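Local coordinates for FMN-binding protein (Syntrophomonas wolfei subsp. wolfei, PDB 3IN6) that binds flavin mononucleotide as a two-chain flavoprotein, probably as a member of the FMN-binding split-barrel proteins, though its own reaction is not known, at residues A[23-28]-A[84-89]; A[47-52]-A[65-70]; A[53-56]-A[60-63]; A[117-122]-A[127-132]. All blocks are in the same frame, centred on the assembly; numbering follows the deposited sequence.

In the fold
All four contacts reach one antiparallel sheet. Contact 1 lays the end of helix 2-28 across strand 79-87 and is purely apolar and buried. Contact 2 is also buried; besides a few side-chain touches, FMN links its segments through backbone N-H bonds and a threonine hydroxyl. Contact 3 is the hairpin of strands 52-55 and 59-64, where backbone hydrogen bonds do the work. Contact 4 lies farther out and is only partly buried, with one leucine pair between helix 110-120 and the lead into strand 131-141. Ala63 of contact 3 touches Leu129 of contact 4 and also binds FMN. Asn27 and Arg23 of contact 1 bond Met54 and Gly56 of contact 3.

Contact 1: residues A[23-28]-A[84-89]; sequences RSLINA and VLLTDN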
# COMPACT_ATOMS: atom_id res chain seq x y z
N ARG A 23 -8.00 -12.43 9.57
CA ARG A 23 -9.13 -12.10 10.45
C ARG A 23 -8.64 -11.28 11.62
O ARG A 23 -9.20 -10.22 11.90
CB ARG A 23 -9.81 -13.37 11.02
CG ARG A 23 -11.12 -13.09 11.74
CD ARG A 23 -11.80 -14.36 12.32
NE ARG A 23 -11.67 -15.47 11.42
CZ ARG A 23 -12.35 -15.55 10.27
NH1 ARG A 23 -13.19 -14.58 9.93
NH2 ARG A 23 -12.17 -16.58 9.48
N SER A 24 -7.62 -11.78 12.31
CA SER A 24 -7.09 -11.10 13.49
C SER A 24 -6.56 -9.70 13.19
O SER A 24 -6.92 -8.74 13.87
CB SER A 24 -5.97 -11.91 14.13
OG SER A 24 -6.51 -13.04 14.78
N LEU A 25 -5.70 -9.60 12.17
CA LEU A 25 -5.06 -8.33 11.85
C LEU A 25 -6.04 -7.29 11.29
O LEU A 25 -5.95 -6.13 11.61
CB LEU A 25 -3.88 -8.56 10.89
CG LEU A 25 -2.70 -9.33 11.49
CD1 LEU A 25 -1.75 -9.85 10.43
CD2 LEU A 25 -1.95 -8.44 12.48
N ILE A 26 -6.97 -7.71 10.43
CA ILE A 26 -7.95 -6.78 9.90
C ILE A 26 -8.85 -6.26 11.03
O ILE A 26 -8.98 -5.05 11.24
CB ILE A 26 -8.82 -7.40 8.79
CG1 ILE A 26 -7.98 -7.64 7.53
CG2 ILE A 26 -9.99 -6.47 8.44
CD1 ILE A 26 -7.51 -6.35 6.83
N ASN A 27 -9.44 -7.18 11.78
CA ASN A 27 -10.39 -6.78 12.81
C ASN A 27 -9.78 -5.99 13.98
O ASN A 27 -10.50 -5.26 14.66
CB ASN A 27 -11.20 -7.99 13.29
CG ASN A 27 -12.12 -8.53 12.22
OD1 ASN A 27 -12.44 -7.85 11.22
ND2 ASN A 27 -12.58 -9.76 12.41
N ALA A 28 -8.46 -6.10 14.18
CA ALA A 28 -7.78 -5.30 15.23
C ALA A 28 -7.78 -3.80 14.89
O ALA A 28 -7.69 -2.97 15.78
CB ALA A 28 -6.34 -5.78 15.42
N VAL A 84 -1.99 -4.98 6.09
CA VAL A 84 -1.72 -4.61 7.48
C VAL A 84 -0.26 -4.97 7.64
O VAL A 84 0.17 -6.03 7.16
CB VAL A 84 -2.52 -5.42 8.49
CG1 VAL A 84 -2.04 -5.12 9.95
CG2 VAL A 84 -4.00 -5.17 8.34
N LEU A 85 0.49 -4.12 8.36
CA LEU A 85 1.91 -4.29 8.55
C LEU A 85 2.29 -3.80 9.96
O LEU A 85 2.14 -2.63 10.27
CB LEU A 85 2.66 -3.45 7.53
CG LEU A 85 4.17 -3.65 7.43
CD1 LEU A 85 4.47 -5.07 6.98
CD2 LEU A 85 4.78 -2.64 6.47
N LEU A 86 2.72 -4.71 10.80
CA LEU A 86 3.14 -4.32 12.14
C LEU A 86 4.65 -4.27 12.16
O LEU A 86 5.31 -5.18 11.64
CB LEU A 86 2.59 -5.29 13.20
CG LEU A 86 1.08 -5.17 13.43
CD1 LEU A 86 0.56 -6.24 14.36
CD2 LEU A 86 0.69 -3.77 13.95
N THR A 87 5.18 -3.18 12.70
CA THR A 87 6.61 -3.00 12.90
C THR A 87 6.78 -2.34 14.28
O THR A 87 6.05 -1.40 14.61
CB THR A 87 7.25 -2.14 11.79
OG1 THR A 87 6.77 -0.80 11.88
CG2 THR A 87 6.91 -2.69 10.41
N ASP A 88 7.70 -2.84 15.09
CA ASP A 88 7.92 -2.30 16.43
C ASP A 88 9.33 -1.73 16.48
O ASP A 88 10.29 -2.48 16.38
N ASN A 89 9.43 -0.41 16.64
CA ASN A 89 10.73 0.26 16.69
C ASN A 89 11.58 -0.11 15.47
O ASN A 89 12.74 -0.49 15.61
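Val84 CG2 sits over one face of the Leu25 peptide, 3.9 Å from Leu25 O and well off the C=O direction, a van der Waals contact. No aromatic ring takes part. Everything else is aliphatic. Leu25 points from helix 23-28 toward strand 84-87, and Leu25 CB rests 4.0 Å from Val84 CG1. Its CG is anti to the carbonyl carbon (chi1 -67°). This sends the CD2 branch past Val84 to the next residue on the same face of the strand. There Leu25 CD2 meets Leu86 CD1 at 3.8 Å. Ile26 starts out pointing away from the strand, but its chain turns back, and Ile26 CD1 comes to 4.0 Å from Val84 CG2. The two methyls of Val84 meet different partners. CG1 meets Leu25, while CG2 meets both the Leu25 carbonyl oxygen and Ile26. With an alanine in place of Val84 both methyls go, which is likely to leave a gap beside Leu25 CB and Ile26 CD1 without its mate on the strand. The axes run nearly at right angles (87°) and come within 9.2 Å, so a single short patch of the helix is used. Around it, Ile96 of strand 92-106 packs against both Leu25 and Val84, and Tyr30 just after the helix touches Leu25 and Leu86. Ile26 also reaches Leu52 of strand 52-55, and Asn27 OD1 accepts a hydrogen bond from Met54 N. The helix end thus lies across the sheet, while Leu85, directed away from the helix, packs on Val48 of the second subunit.

Contact 2: residues A[47-52]-A[65-70]; sequences AVISVL and FGADKT. With FMN (flavin mononucleotide), chain C.
The backbones stand 8.0 Å apart between the CA atoms of Ile49 and Ala67 and 9.5 Å between those of Val51 and Phe65, and FMN bridges the two segments. Direct contact is confined to a few touches. Ala47 CB lies 3.3 Å from Thr70 OG1. Ile49 CD1 touches Ala67 CB at 3.8 Å. Val51 CG2 meets Phe65 CE1 at 3.8 Å, at the edge of the ring. Phe65 CG lies between its backbone N and carbonyl carbon (chi1 57°), which swings the ring over the pyrimidine end of the flavin. Ile49 packs on the opposite flavin face. Replacing Phe65 with an alanine would probably strip that flavin face of its ring cover and leave Val51 CG2 without its aromatic neighbour. Backbone reads the polar rim of the flavin. Ser50 N donates to FMN N5 at 3.0 Å, and Val51 N to FMN O4 at 2.7 Å. Phe65 N and Gly66 N both grip FMN O2. On the ribityl chain, Ala67 N bonds O3' almost straight (179°) and O2' donates to Val48 O. Thr70 holds the phosphate twice, with OG1 2.7 Å from FMN O2P and its backbone N on the same oxygen. Arg97 and Leu145 of the second subunit, with Asn45 and Ala63 of this one, add further bonds: an FMN pocket at a dimer interface, as in split-barrel flavoproteins.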
# COMPACT_ATOMS: atom_id res chain seq x y z
N ALA A 47 -4.09 4.51 0.38
CA ALA A 47 -4.62 5.35 1.43
C ALA A 47 -4.69 4.56 2.73
O ALA A 47 -4.86 3.32 2.70
CB ALA A 47 -6.02 5.87 1.04
N VAL A 48 -4.55 5.26 3.85
CA VAL A 48 -4.69 4.64 5.16
C VAL A 48 -6.20 4.43 5.43
O VAL A 48 -7.00 5.36 5.32
CB VAL A 48 -4.07 5.50 6.27
CG1 VAL A 48 -4.30 4.86 7.61
CG2 VAL A 48 -2.58 5.71 6.00
N ILE A 49 -6.56 3.19 5.75
CA ILE A 49 -7.96 2.79 5.97
C ILE A 49 -8.03 1.75 7.09
O ILE A 49 -7.66 0.58 6.86
CB ILE A 49 -8.55 2.13 4.68
CG1 ILE A 49 -8.45 3.09 3.49
CG2 ILE A 49 -10.00 1.70 4.89
CD1 ILE A 49 -9.10 4.47 3.70
N SER A 50 -8.50 2.14 8.27
CA SER A 50 -8.58 1.20 9.39
C SER A 50 -9.99 0.91 9.98
O SER A 50 -10.09 0.03 10.85
CB SER A 50 -7.63 1.63 10.52
OG SER A 50 -8.10 2.80 11.15
N VAL A 51 -11.06 1.61 9.57
CA VAL A 51 -12.40 1.28 10.12
C VAL A 51 -12.94 0.08 9.32
O VAL A 51 -13.78 0.23 8.40
CB VAL A 51 -13.38 2.46 10.10
CG1 VAL A 51 -14.70 2.05 10.76
CG2 VAL A 51 -12.78 3.64 10.84
N LEU A 52 -12.46 -1.10 9.69
CA LEU A 52 -12.73 -2.35 8.94
C LEU A 52 -13.18 -3.53 9.78
O LEU A 52 -12.89 -3.61 10.99
CB LEU A 52 -11.44 -2.85 8.29
CG LEU A 52 -10.64 -2.03 7.31
CD1 LEU A 52 -9.43 -2.86 6.91
CD2 LEU A 52 -11.50 -1.66 6.08
N PHE A 65 -15.74 7.36 4.86
CA PHE A 65 -16.01 8.71 5.33
C PHE A 65 -15.08 9.75 4.67
O PHE A 65 -15.49 10.89 4.48
CB PHE A 65 -16.02 8.81 6.86
CG PHE A 65 -14.75 8.34 7.52
CD1 PHE A 65 -14.57 7.00 7.86
CD2 PHE A 65 -13.75 9.26 7.87
CE1 PHE A 65 -13.40 6.57 8.51
CE2 PHE A 65 -12.58 8.84 8.52
CZ PHE A 65 -12.41 7.50 8.84
N GLY A 66 -13.84 9.36 4.35
CA GLY A 66 -12.91 10.22 3.61
C GLY A 66 -12.61 9.47 2.34
O GLY A 66 -13.53 9.13 1.57
N ALA A 67 -11.32 9.22 2.09
CA ALA A 67 -10.90 8.35 1.01
C ALA A 67 -11.60 8.56 -0.33
O ALA A 67 -12.07 7.60 -0.93
CB ALA A 67 -11.08 6.89 1.48
N ASP A 68 -11.64 9.81 -0.81
CA ASP A 68 -12.33 10.19 -2.06
C ASP A 68 -11.77 9.55 -3.34
O ASP A 68 -12.53 9.03 -4.15
CB ASP A 68 -12.28 11.71 -2.25
CG ASP A 68 -13.05 12.48 -1.18
OD1 ASP A 68 -13.96 11.91 -0.55
OD2 ASP A 68 -12.74 13.68 -1.00
N LYS A 69 -10.45 9.61 -3.53
CA LYS A 69 -9.80 9.03 -4.71
C LYS A 69 -9.92 7.50 -4.66
O LYS A 69 -10.28 6.86 -5.66
CB LYS A 69 -8.35 9.49 -4.78
CG LYS A 69 -7.53 9.15 -6.05
CD LYS A 69 -8.14 9.74 -7.32
CE LYS A 69 -7.10 10.47 -8.21
NZ LYS A 69 -5.90 9.68 -8.50
N THR A 70 -9.64 6.93 -3.50
CA THR A 70 -9.80 5.48 -3.25
C THR A 70 -11.20 5.01 -3.65
O THR A 70 -11.35 4.00 -4.36
CB THR A 70 -9.57 5.19 -1.76
OG1 THR A 70 -8.22 5.53 -1.45
CG2 THR A 70 -9.80 3.71 -1.42
N1 FMN C . -10.85 7.00 5.67
C2 FMN C . -11.93 6.18 5.38
O2 FMN C . -12.74 6.52 4.52
N3 FMN C . -12.08 4.98 6.06
C4 FMN C . -11.18 4.60 7.04
O4 FMN C . -11.36 3.52 7.63
C4A FMN C . -10.10 5.44 7.35
N5 FMN C . -9.18 5.09 8.33
C5A FMN C . -8.10 5.92 8.64
C6 FMN C . -7.18 5.52 9.62
C7 FMN C . -6.10 6.35 9.94
C7M FMN C . -5.14 5.91 11.01
C8 FMN C . -5.91 7.56 9.27
C8M FMN C . -4.74 8.45 9.59
C9 FMN C . -6.82 7.95 8.27
C9A FMN C . -7.93 7.13 7.95
N10 FMN C . -8.85 7.48 6.96
C10 FMN C . -9.94 6.65 6.66
C1' FMN C . -8.72 8.79 6.20
C2' FMN C . -8.08 8.62 4.82
O2' FMN C . -6.84 7.96 4.92
C3' FMN C . -7.93 10.00 4.17
O3' FMN C . -9.22 10.47 3.83
C4' FMN C . -7.02 10.02 2.94
O4' FMN C . -6.74 11.35 2.58
C5' FMN C . -7.65 9.33 1.74
O5' FMN C . -6.73 9.32 0.68
P FMN C . -7.20 9.30 -0.87
O1P FMN C . -7.80 10.63 -1.26
O2P FMN C . -8.23 8.22 -1.14
O3P FMN C . -5.93 9.11 -1.62

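Contact 3: residues A[53-56]-A[60-63]; sequences EMIG and IICA. With FMN (flavin mononucleotide), chain C.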
# COMPACT_ATOMS: atom_id res chain seq x y z
N GLU A 53 -13.78 -4.49 9.10
CA GLU A 53 -14.20 -5.74 9.70
C GLU A 53 -14.30 -6.86 8.66
O GLU A 53 -14.90 -6.67 7.58
CB GLU A 53 -15.54 -5.56 10.42
CG GLU A 53 -15.99 -6.77 11.20
CD GLU A 53 -17.19 -6.49 12.08
OE1 GLU A 53 -17.43 -5.31 12.41
OE2 GLU A 53 -17.87 -7.45 12.46
N MSE A 54 -13.68 -7.99 8.97
CA MSE A 54 -13.77 -9.19 8.12
C MSE A 54 -14.86 -10.09 8.71
O MSE A 54 -14.90 -10.33 9.92
CB MSE A 54 -12.43 -9.91 8.05
CG MSE A 54 -12.47 -11.30 7.47
SE MSE A 54 -10.65 -11.89 7.19
CE MSE A 54 -10.94 -13.78 6.79
N ILE A 55 -15.78 -10.51 7.83
CA ILE A 55 -16.93 -11.34 8.18
C ILE A 55 -16.79 -12.66 7.42
O ILE A 55 -16.57 -12.67 6.21
CB ILE A 55 -18.27 -10.63 7.79
CG1 ILE A 55 -18.39 -9.28 8.52
CG2 ILE A 55 -19.47 -11.50 8.09
CD1 ILE A 55 -19.43 -8.36 7.93
N GLY A 56 -16.88 -13.77 8.15
CA GLY A 56 -16.73 -15.09 7.56
C GLY A 56 -15.32 -15.28 7.03
O GLY A 56 -14.33 -14.90 7.69
N ILE A 60 -15.00 -8.39 3.53
CA ILE A 60 -14.44 -7.29 4.32
C ILE A 60 -15.38 -6.12 4.11
O ILE A 60 -15.80 -5.83 2.98
CB ILE A 60 -12.98 -6.90 3.95
CG1 ILE A 60 -11.99 -7.99 4.37
CG2 ILE A 60 -12.56 -5.61 4.67
CD1 ILE A 60 -10.61 -7.78 3.78
N ILE A 61 -15.78 -5.49 5.21
CA ILE A 61 -16.61 -4.29 5.15
C ILE A 61 -15.77 -3.15 5.70
O ILE A 61 -14.90 -3.32 6.56
CB ILE A 61 -17.99 -4.39 5.85
CG1 ILE A 61 -17.87 -4.72 7.34
CG2 ILE A 61 -18.86 -5.44 5.16
CD1 ILE A 61 -19.17 -4.44 8.10
N CYS A 62 -16.07 -1.97 5.21
CA CYS A 62 -15.26 -0.82 5.47
C CYS A 62 -16.12 0.44 5.46
O CYS A 62 -17.00 0.60 4.59
CB CYS A 62 -14.26 -0.84 4.32
SG CYS A 62 -13.42 0.61 3.92
N ALA A 63 -15.86 1.32 6.43
CA ALA A 63 -16.57 2.59 6.51
C ALA A 63 -15.92 3.57 5.55
O ALA A 63 -14.71 3.76 5.58
CB ALA A 63 -16.50 3.15 7.91
N1 FMN C . -10.85 7.00 5.67
C2 FMN C . -11.93 6.18 5.38
O2 FMN C . -12.74 6.52 4.52
N3 FMN C . -12.08 4.98 6.06
C4 FMN C . -11.18 4.60 7.04
O4 FMN C . -11.36 3.52 7.63
C4A FMN C . -10.10 5.44 7.35
N5 FMN C . -9.18 5.09 8.33
C5A FMN C . -8.10 5.92 8.64
C6 FMN C . -7.18 5.52 9.62
C7 FMN C . -6.10 6.35 9.94
C7M FMN C . -5.14 5.91 11.01
C8 FMN C . -5.91 7.56 9.27
C8M FMN C . -4.74 8.45 9.59
C9 FMN C . -6.82 7.95 8.27
C9A FMN C . -7.93 7.13 7.95
N10 FMN C . -8.85 7.48 6.96
C10 FMN C . -9.94 6.65 6.66
C1' FMN C . -8.72 8.79 6.20
C2' FMN C . -8.08 8.62 4.82
O2' FMN C . -6.84 7.96 4.92
C3' FMN C . -7.93 10.00 4.17
O3' FMN C . -9.22 10.47 3.83
C4' FMN C . -7.02 10.02 2.94
O4' FMN C . -6.74 11.35 2.58
C5' FMN C . -7.65 9.33 1.74
O5' FMN C . -6.73 9.32 0.68
P FMN C . -7.20 9.30 -0.87
O1P FMN C . -7.80 10.63 -1.26
O2P FMN C . -8.23 8.22 -1.14
O3P FMN C . -5.93 9.11 -1.62
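Glu53 and Ile61 form the tight part of this contact. They are an antiparallel hydrogen-bonded pair: Ile61 N donates to Glu53 O at 2.8 Å, nearly straight (172°), and Glu53 N returns a bond to Ile61 O at 3.0 Å. Glu53 O also receives a CA-H contact from Ile60 CA at 3.4 Å. On the face of these two residues, Glu53 CB lies 4.0 Å from Ile61 CG1. Met54, a selenomethionine, and Ile60 share the other face as a non-hydrogen-bonded pair. There Met54 CB approaches Ile60 CG1 at 4.2 Å, and the extended chain then leads away to Leu19 and Ala22 of helix 2-28. The two strands form a beta hairpin, with 52-55 outermost in the sheet within the chain. Glu53 runs on extended beyond CG, and its carboxylate makes salt bridges with Arg114 and Arg118 of helix 110-120. Further along strand 59-64, Ala63 O accepts the N-H of FMN N3 at 2.9 Å. The looser side lies toward the turn, where Ile55 is partly exposed. Its CG1 branch, anti to the carbonyl carbon (chi1 -59°), swings back so that Ile55 CD1 meets Ile61 CD1 at 3.9 Å, and Gly56 beyond it is exposed.

Contact 4: residues A[117-122]-A[127-132]; sequences KRLDNT and FPLKNC
Leu119 meets Phe127 and Leu129 where helix 110-120 gives way to a loop that leads into strand 131-141, a strand that opens with a classic beta bulge. Phe127 comes first and offers its backbone, with Phe127 O 3.9 Å from Leu119 CD2. Its ring leads away from the helix and packs on Leu146 of the second subunit. Pro128 turns away from the helix, and its carbonyl oxygen lies beside Phe65 CB. Leu129 carries the side-chain contact. Leu129 CD1 touches Leu119 CD2 at 3.9 Å, and the two side chains run antiparallel alongside each other. Each leucine has CG anti to its own N (chi1 -178° for Leu119, -171° for Leu129), which extends each side chain toward the other segment. The same Leu129 also rests on Phe112 and Ile115 of the helix and on Ala63, an FMN-binding residue. Leu119 in turn packs on Val51, so this small apolar cluster lies beside the flavin site, next to Val51 and Ala63. Lys130 and Asn131 follow, both facing Arg64 of strand 59-64 across the bulge. Lys130 NZ makes a long, weak ion pair with Asp68. The Asn131 amide is held at both ends, OD1 by Arg64 NH1 and ND2 by Asp105 OD1. At Cys132 the strand is under way, and Cys132 SG lies 4.2 Å from Ile61 CB.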
# COMPACT_ATOMS: atom_id res chain seq x y z
N LYS A 117 -21.69 0.91 13.94
CA LYS A 117 -21.41 0.61 15.34
C LYS A 117 -19.91 0.70 15.61
O LYS A 117 -19.48 1.34 16.55
CB LYS A 117 -21.92 -0.79 15.71
CG LYS A 117 -23.43 -0.95 15.60
N ARG A 118 -19.12 0.06 14.75
CA ARG A 118 -17.67 0.10 14.88
C ARG A 118 -17.13 1.53 14.81
O ARG A 118 -16.39 1.95 15.70
CB ARG A 118 -17.01 -0.78 13.81
CG ARG A 118 -15.48 -0.79 13.84
CD ARG A 118 -14.90 -1.77 12.85
NE ARG A 118 -15.16 -3.16 13.22
CZ ARG A 118 -14.37 -3.92 13.98
NH1 ARG A 118 -13.23 -3.45 14.49
NH2 ARG A 118 -14.72 -5.17 14.24
N LEU A 119 -17.52 2.27 13.77
CA LEU A 119 -17.08 3.66 13.59
C LEU A 119 -17.41 4.56 14.79
O LEU A 119 -16.65 5.48 15.10
CB LEU A 119 -17.66 4.28 12.32
CG LEU A 119 -17.24 5.71 11.97
CD1 LEU A 119 -15.71 5.88 11.98
CD2 LEU A 119 -17.81 6.14 10.61
N ASP A 120 -18.54 4.30 15.44
CA ASP A 120 -18.95 5.09 16.62
C ASP A 120 -17.88 5.07 17.72
O ASP A 120 -17.70 6.05 18.44
CB ASP A 120 -20.29 4.59 17.19
CG ASP A 120 -21.49 4.92 16.31
OD1 ASP A 120 -21.38 5.76 15.39
OD2 ASP A 120 -22.57 4.35 16.56
N ASN A 121 -17.17 3.95 17.83
CA ASN A 121 -16.12 3.79 18.84
C ASN A 121 -14.73 4.22 18.36
O ASN A 121 -13.73 3.71 18.85
CB ASN A 121 -16.08 2.33 19.29
CG ASN A 121 -17.42 1.84 19.81
OD1 ASN A 121 -18.25 2.63 20.26
ND2 ASN A 121 -17.63 0.53 19.76
N THR A 122 -14.68 5.18 17.43
CA THR A 122 -13.41 5.65 16.87
C THR A 122 -13.22 7.16 17.03
O THR A 122 -14.16 7.89 17.37
CB THR A 122 -13.35 5.31 15.36
OG1 THR A 122 -13.68 3.93 15.17
CG2 THR A 122 -11.97 5.57 14.78
N PHE A 127 -17.01 11.92 11.98
CA PHE A 127 -17.02 11.96 10.51
C PHE A 127 -18.22 11.14 10.02
O PHE A 127 -18.40 10.00 10.44
CB PHE A 127 -15.71 11.44 9.91
CG PHE A 127 -14.55 12.38 10.08
CD1 PHE A 127 -13.80 12.38 11.26
CD2 PHE A 127 -14.20 13.27 9.08
CE1 PHE A 127 -12.73 13.25 11.43
CE2 PHE A 127 -13.13 14.15 9.24
CZ PHE A 127 -12.40 14.14 10.41
N PRO A 128 -19.05 11.74 9.16
CA PRO A 128 -20.23 11.02 8.69
C PRO A 128 -19.91 9.83 7.78
O PRO A 128 -19.00 9.90 6.95
CB PRO A 128 -21.02 12.09 7.93
CG PRO A 128 -20.05 13.12 7.57
CD PRO A 128 -18.99 13.11 8.62
N LEU A 129 -20.67 8.75 7.96
CA LEU A 129 -20.53 7.54 7.17
C LEU A 129 -21.25 7.75 5.83
O LEU A 129 -22.49 7.73 5.75
CB LEU A 129 -21.15 6.37 7.93
CG LEU A 129 -20.94 4.95 7.41
CD1 LEU A 129 -19.47 4.59 7.50
CD2 LEU A 129 -21.77 3.98 8.22
N LYS A 130 -20.46 7.96 4.77
CA LYS A 130 -21.01 8.19 3.42
C LYS A 130 -21.37 6.88 2.69
O LYS A 130 -22.31 6.84 1.89
CB LYS A 130 -20.02 9.01 2.58
CG LYS A 130 -19.82 10.44 3.10
CD LYS A 130 -18.85 11.26 2.26
CE LYS A 130 -17.46 10.67 2.29
NZ LYS A 130 -16.41 11.54 1.64
N ASN A 131 -20.61 5.82 2.96
CA ASN A 131 -20.86 4.54 2.34
C ASN A 131 -20.36 3.41 3.22
O ASN A 131 -19.39 3.57 3.99
CB ASN A 131 -20.10 4.35 1.00
CG ASN A 131 -20.11 5.58 0.10
OD1 ASN A 131 -19.36 6.53 0.31
ND2 ASN A 131 -20.91 5.53 -0.97
N CYS A 132 -21.00 2.26 3.10
CA CYS A 132 -20.47 1.04 3.65
C CYS A 132 -19.99 0.30 2.40
O CYS A 132 -20.78 0.04 1.49
CB CYS A 132 -21.50 0.22 4.40
SG CYS A 132 -20.77 -1.33 4.93